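Local coordinates for protein extracellular sialidase/neuraminidase, putative (PDB 2XZI) that acts as a Kdnase, a sialidase-family hydrolase that probably releases terminal KDN (the deaminated sialic acid) from glycoconjugates, at residues T31-V43 with A53-F65. Sequence-based numbering, arbitrary orientation.
Sequences TGIGFHSFRIPAV and AFAEGRRHTNQDF. With KDM (deamino-alpha-neuraminic acid), chain C.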
loop_
_atom_site.group_PDB
_atom_site.type_symbol
_atom_site.label_atom_id
_atom_site.label_comp_id
_atom_site.label_asym_id
_atom_site.label_seq_id
_atom_site.Cartn_x
_atom_site.Cartn_y
_atom_site.Cartn_z
ATOM N N THR A 31 -24.300 3.154 -5.422
ATOM C CA THR A 31 -25.374 2.226 -5.057
ATOM C C THR A 31 -25.902 2.454 -3.646
ATOM O O THR A 31 -26.869 1.804 -3.248
ATOM C CB THR A 31 -24.863 0.791 -5.116
ATOM O OG1 THR A 31 -23.712 0.683 -4.257
ATOM C CG2 THR A 31 -24.493 0.405 -6.544
ATOM N N GLY A 32 -25.256 3.336 -2.884
ATOM C CA GLY A 32 -25.646 3.621 -1.499
ATOM C C GLY A 32 -24.891 2.787 -0.481
ATOM O O GLY A 32 -25.034 2.990 0.725
ATOM N N ILE A 33 -24.094 1.837 -0.972
ATOM C CA ILE A 33 -23.283 0.984 -0.100
ATOM C C ILE A 33 -22.196 1.798 0.605
ATOM O O ILE A 33 -21.372 2.444 -0.058
ATOM C CB ILE A 33 -22.659 -0.219 -0.867
ATOM C CG1 ILE A 33 -23.735 -1.208 -1.360
ATOM C CG2 ILE A 33 -21.570 -0.908 -0.018
ATOM C CD1 ILE A 33 -24.494 -1.908 -0.264
ATOM N N GLY A 34 -22.226 1.778 1.934
ATOM C CA GLY A 34 -21.247 2.498 2.735
ATOM C C GLY A 34 -20.322 1.571 3.486
ATOM O O GLY A 34 -20.430 0.331 3.398
ATOM N N PHE A 35 -19.413 2.177 4.240
ATOM C CA PHE A 35 -18.338 1.433 4.893
ATOM C C PHE A 35 -18.031 2.023 6.253
ATOM O O PHE A 35 -17.830 3.252 6.399
ATOM C CB PHE A 35 -17.075 1.409 4.010
ATOM C CG PHE A 35 -17.311 0.842 2.645
ATOM C CD1 PHE A 35 -17.226 -0.516 2.417
ATOM C CD2 PHE A 35 -17.662 1.668 1.590
ATOM C CE1 PHE A 35 -17.460 -1.046 1.160
ATOM C CE2 PHE A 35 -17.915 1.154 0.315
ATOM C CZ PHE A 35 -17.814 -0.198 0.087
ATOM N N HIS A 36 -17.992 1.153 7.258
ATOM C CA HIS A 36 -17.587 1.544 8.584
ATOM C C HIS A 36 -16.195 2.174 8.532
ATOM O O HIS A 36 -15.974 3.272 9.058
ATOM C CB HIS A 36 -17.606 0.297 9.470
ATOM C CG HIS A 36 -17.170 0.554 10.872
ATOM N ND1 HIS A 36 -15.846 0.673 11.233
ATOM C CD2 HIS A 36 -17.887 0.700 12.012
ATOM C CE1 HIS A 36 -15.764 0.894 12.534
ATOM N NE2 HIS A 36 -16.990 0.924 13.029
ATOM N N SER A 37 -15.272 1.464 7.885
ATOM C CA SER A 37 -13.856 1.817 7.865
ATOM C C SER A 37 -13.235 1.642 6.510
ATOM O O SER A 37 -13.680 0.838 5.683
ATOM C CB SER A 37 -13.104 0.935 8.851
ATOM O OG SER A 37 -13.371 1.320 10.187
ATOM N N PHE A 38 -12.181 2.409 6.299
ATOM C CA PHE A 38 -11.311 2.227 5.152
ATOM C C PHE A 38 -9.923 1.987 5.683
ATOM O O PHE A 38 -9.462 2.710 6.553
ATOM C CB PHE A 38 -11.335 3.451 4.264
ATOM C CG PHE A 38 -12.690 3.723 3.653
ATOM C CD1 PHE A 38 -13.072 3.073 2.493
ATOM C CD2 PHE A 38 -13.572 4.629 4.236
ATOM C CE1 PHE A 38 -14.305 3.309 1.902
ATOM C CE2 PHE A 38 -14.826 4.850 3.661
ATOM C CZ PHE A 38 -15.179 4.207 2.486
ATOM N N ARG A 39 -9.297 0.923 5.185
ATOM C CA ARG A 39 -7.928 0.553 5.576
ATOM C C ARG A 39 -7.157 0.065 4.363
ATOM O O ARG A 39 -7.730 -0.124 3.288
ATOM C CB ARG A 39 -7.966 -0.548 6.639
ATOM C CG ARG A 39 -8.332 -0.074 8.049
ATOM C CD ARG A 39 -7.785 -1.014 9.123
ATOM N NE ARG A 39 -6.339 -1.060 9.015
ATOM C CZ ARG A 39 -5.561 -2.047 9.431
ATOM N NH1 ARG A 39 -6.060 -3.103 10.052
ATOM N NH2 ARG A 39 -4.253 -1.965 9.197
ATOM N N ILE A 40 -5.851 -0.102 4.550
ATOM C CA ILE A 40 -5.002 -0.786 3.568
ATOM C C ILE A 40 -4.888 -0.017 2.240
ATOM O O ILE A 40 -5.338 -0.492 1.196
ATOM C CB ILE A 40 -5.432 -2.275 3.338
ATOM C CG1 ILE A 40 -5.948 -2.964 4.623
ATOM C CG2 ILE A 40 -4.281 -3.067 2.749
ATOM C CD1 ILE A 40 -4.989 -2.992 5.782
ATOM N N PRO A 41 -4.284 1.183 2.285
ATOM C CA PRO A 41 -4.153 2.057 1.110
ATOM C C PRO A 41 -3.141 1.585 0.062
ATOM O O PRO A 41 -2.148 0.918 0.379
ATOM C CB PRO A 41 -3.663 3.379 1.709
ATOM C CG PRO A 41 -2.897 2.940 2.932
ATOM C CD PRO A 41 -3.757 1.837 3.499
ATOM N N ALA A 42 -3.402 1.951 -1.186
ATOM C CA ALA A 42 -2.418 1.799 -2.250
ATOM C C ALA A 42 -2.628 2.956 -3.202
ATOM O O ALA A 42 -3.774 3.284 -3.501
ATOM C CB ALA A 42 -2.638 0.504 -2.973
ATOM N N VAL A 43 -1.562 3.541 -3.720
ATOM C CA VAL A 43 -1.676 4.685 -4.637
ATOM C C VAL A 43 -0.641 4.607 -5.750
ATOM O O VAL A 43 0.524 4.233 -5.513
ATOM C CB VAL A 43 -1.594 6.045 -3.877
ATOM C CG1 VAL A 43 -0.193 6.280 -3.273
ATOM C CG2 VAL A 43 -2.035 7.213 -4.766
ATOM N N ALA A 53 -6.173 5.973 -6.258
ATOM C CA ALA A 53 -6.062 5.600 -4.848
ATOM C C ALA A 53 -7.016 4.455 -4.531
ATOM O O ALA A 53 -8.224 4.559 -4.788
ATOM C CB ALA A 53 -6.371 6.817 -3.982
ATOM N N PHE A 54 -6.478 3.380 -3.960
ATOM C CA PHE A 54 -7.223 2.175 -3.629
ATOM C C PHE A 54 -7.259 1.966 -2.133
ATOM O O PHE A 54 -6.369 2.423 -1.405
ATOM C CB PHE A 54 -6.565 0.947 -4.244
ATOM C CG PHE A 54 -6.353 1.040 -5.721
ATOM C CD1 PHE A 54 -5.175 1.579 -6.234
ATOM C CD2 PHE A 54 -7.299 0.560 -6.604
ATOM C CE1 PHE A 54 -4.972 1.668 -7.624
ATOM C CE2 PHE A 54 -7.096 0.651 -7.995
ATOM C CZ PHE A 54 -5.926 1.184 -8.491
ATOM N N ALA A 55 -8.293 1.271 -1.671
ATOM C CA ALA A 55 -8.377 0.895 -0.268
ATOM C C ALA A 55 -9.317 -0.294 -0.103
ATOM O O ALA A 55 -10.094 -0.639 -1.024
ATOM C CB ALA A 55 -8.878 2.072 0.561
ATOM N N GLU A 56 -9.237 -0.918 1.068
ATOM C CA GLU A 56 -10.248 -1.847 1.508
ATOM C C GLU A 56 -11.389 -1.098 2.162
ATOM O O GLU A 56 -11.201 -0.369 3.140
ATOM C CB GLU A 56 -9.641 -2.819 2.519
ATOM C CG GLU A 56 -8.756 -3.876 1.889
ATOM C CD GLU A 56 -8.187 -4.841 2.903
ATOM O OE1 GLU A 56 -8.810 -5.044 3.977
ATOM O OE2 GLU A 56 -7.121 -5.421 2.612
ATOM N N GLY A 57 -12.579 -1.272 1.595
ATOM C CA GLY A 57 -13.812 -0.737 2.178
ATOM C C GLY A 57 -14.333 -1.822 3.103
ATOM O O GLY A 57 -14.869 -2.848 2.676
ATOM N N ARG A 58 -14.136 -1.612 4.389
ATOM C CA ARG A 58 -14.530 -2.588 5.398
ATOM C C ARG A 58 -15.962 -2.275 5.856
ATOM O O ARG A 58 -16.211 -1.286 6.558
ATOM C CB ARG A 58 -13.488 -2.640 6.530
ATOM C CG ARG A 58 -12.094 -3.019 6.030
ATOM C CD ARG A 58 -11.102 -3.288 7.142
ATOM N NE ARG A 58 -9.906 -3.919 6.576
ATOM C CZ ARG A 58 -8.923 -4.468 7.288
ATOM N NH1 ARG A 58 -8.963 -4.500 8.618
ATOM N NH2 ARG A 58 -7.900 -5.034 6.654
ATOM N N ARG A 59 -16.896 -3.127 5.436
ATOM C CA ARG A 59 -18.300 -2.776 5.457
ATOM C C ARG A 59 -18.846 -2.503 6.839
ATOM O O ARG A 59 -19.485 -1.460 7.053
ATOM C CB ARG A 59 -19.106 -3.852 4.760
ATOM C CG ARG A 59 -18.889 -3.875 3.241
ATOM C CD ARG A 59 -19.960 -3.107 2.482
ATOM N NE ARG A 59 -21.288 -3.714 2.662
ATOM C CZ ARG A 59 -22.329 -3.104 3.233
ATOM N NH1 ARG A 59 -22.237 -1.845 3.675
ATOM N NH2 ARG A 59 -23.481 -3.766 3.342
ATOM N N HIS A 60 -18.600 -3.413 7.777
ATOM C CA HIS A 60 -19.345 -3.408 9.036
ATOM C C HIS A 60 -18.544 -3.095 10.273
ATOM O O HIS A 60 -19.113 -2.633 11.264
ATOM C CB HIS A 60 -20.061 -4.737 9.230
ATOM C CG HIS A 60 -20.912 -5.129 8.065
ATOM N ND1 HIS A 60 -21.992 -4.379 7.644
ATOM C CD2 HIS A 60 -20.832 -6.183 7.219
ATOM C CE1 HIS A 60 -22.538 -4.955 6.588
ATOM N NE2 HIS A 60 -21.859 -6.054 6.315
ATOM N N THR A 61 -17.246 -3.393 10.239
ATOM C CA THR A 61 -16.361 -3.166 11.377
ATOM C C THR A 61 -15.001 -2.840 10.782
ATOM O O THR A 61 -14.843 -2.824 9.554
ATOM C CB THR A 61 -16.198 -4.421 12.264
ATOM O OG1 THR A 61 -15.407 -5.383 11.565
ATOM C CG2 THR A 61 -17.556 -5.039 12.654
ATOM N N ASN A 62 -14.010 -2.626 11.642
ATOM C CA ASN A 62 -12.651 -2.374 11.150
ATOM C C ASN A 62 -11.839 -3.668 10.984
ATOM O O ASN A 62 -10.636 -3.617 10.698
ATOM C CB ASN A 62 -11.916 -1.380 12.061
ATOM C CG ASN A 62 -11.679 -1.925 13.464
ATOM O OD1 ASN A 62 -11.513 -3.127 13.655
ATOM N ND2 ASN A 62 -11.621 -1.031 14.437
ATOM N N GLN A 63 -12.476 -4.826 11.171
ATOM C CA GLN A 63 -11.764 -6.110 11.180
ATOM C C GLN A 63 -11.247 -6.528 9.810
ATOM O O GLN A 63 -11.743 -6.077 8.785
ATOM C CB GLN A 63 -12.634 -7.216 11.793
ATOM C CG GLN A 63 -12.954 -6.942 13.262
ATOM C CD GLN A 63 -14.155 -7.723 13.770
ATOM O OE1 GLN A 63 -15.198 -7.766 13.127
ATOM N NE2 GLN A 63 -14.008 -8.333 14.942
ATOM N N ASP A 64 -10.237 -7.395 9.818
ATOM C CA ASP A 64 -9.553 -7.844 8.598
ATOM C C ASP A 64 -10.358 -8.870 7.808
ATOM O O ASP A 64 -10.020 -9.176 6.661
ATOM C CB ASP A 64 -8.216 -8.533 8.926
ATOM C CG ASP A 64 -7.227 -7.658 9.691
ATOM O OD1 ASP A 64 -7.405 -6.438 9.823
ATOM O OD2 ASP A 64 -6.237 -8.243 10.188
ATOM N N PHE A 65 -11.375 -9.444 8.444
ATOM C CA PHE A 65 -12.178 -10.512 7.854
ATOM C C PHE A 65 -13.623 -10.033 7.767
ATOM O O PHE A 65 -13.977 -8.988 8.329
ATOM C CB PHE A 65 -12.106 -11.771 8.734
ATOM C CG PHE A 65 -12.472 -11.505 10.170
ATOM C CD1 PHE A 65 -13.808 -11.554 10.590
ATOM C CD2 PHE A 65 -11.491 -11.176 11.096
ATOM C CE1 PHE A 65 -14.154 -11.278 11.920
ATOM C CE2 PHE A 65 -11.833 -10.897 12.429
ATOM C CZ PHE A 65 -13.167 -10.941 12.831
HETATM C C2 KDM C . -3.269 -6.406 9.881
HETATM C C1 KDM C . -2.644 -5.295 10.716
HETATM C C3 KDM C . -4.097 -5.815 8.725
HETATM C C4 KDM C . -4.195 -6.759 7.491
HETATM C C5 KDM C . -3.794 -8.214 7.762
HETATM C C6 KDM C . -2.365 -8.244 8.358
HETATM C C7 KDM C . -1.958 -9.629 8.886
HETATM C C8 KDM C . -0.473 -9.636 9.292
HETATM C C9 KDM C . -0.071 -10.985 9.863
HETATM O O5 KDM C . -3.896 -9.017 6.559
HETATM O O1A KDM C . -3.169 -4.157 10.685
HETATM O O1B KDM C . -1.642 -5.628 11.392
HETATM O O4 KDM C . -5.547 -6.734 7.031
HETATM O O6 KDM C . -2.182 -7.283 9.452
HETATM O O7 KDM C . -2.768 -9.951 10.020
HETATM O O8 KDM C . 0.366 -9.379 8.157
HETATM O O9 KDM C . -0.171 -11.950 8.802
HETATM O O2 KDM C . -4.122 -7.109 10.793
HETATM O O HOH W 1 -23.476 1.176 4.637
HETATM O O HOH W 2 -21.915 -0.117 6.474
HETATM O O HOH W 3 -8.323 -3.017 11.780
#
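The sialic acid pocket is lined in part by the antiparallel hairpin of strands 37-45 and 51-58, on which Arg39 and Arg58 cross at an angle, guanidinium planes 61° apart, Arg39 binding the carboxylate of the bound deamino-alpha-neuraminic acid and Arg58 its O4. Paired backbone bonds, such as Glu56 N to Arg39 O at 2.8 Å, set the register, which slips by one residue between Arg39 and Ala42. At this bulge Ile40 turns toward the partner strand and lays CG1 against the Glu56 carboxylate, 3.4 Å from OE2. Arg39 bends at chi3 (60°), and both its terminal nitrogens reach one sugar carboxylate oxygen, NH2 to O1A at 2.9 Å; Glu354 takes its NE. Arg58 runs extended, and its NE and NH2 meet Glu56 OE1 side-on from one face of the carboxylate, NH2 at 2.8 Å. Arg58 NH1 reaches Asn62 O and the anti lone pair of Asp64 OD1, while Arg58 NH2 also bonds the sugar O4 at 2.9 Å. These bonds fix the guanidinium's rotation. Asp64 OD2 lies 2.5 Å from the sugar O2, very short for a hydrogen bond. Arg39, Arg245 and Arg302 are consistent with the sialidase arginine triad in a six-bladed beta-propeller.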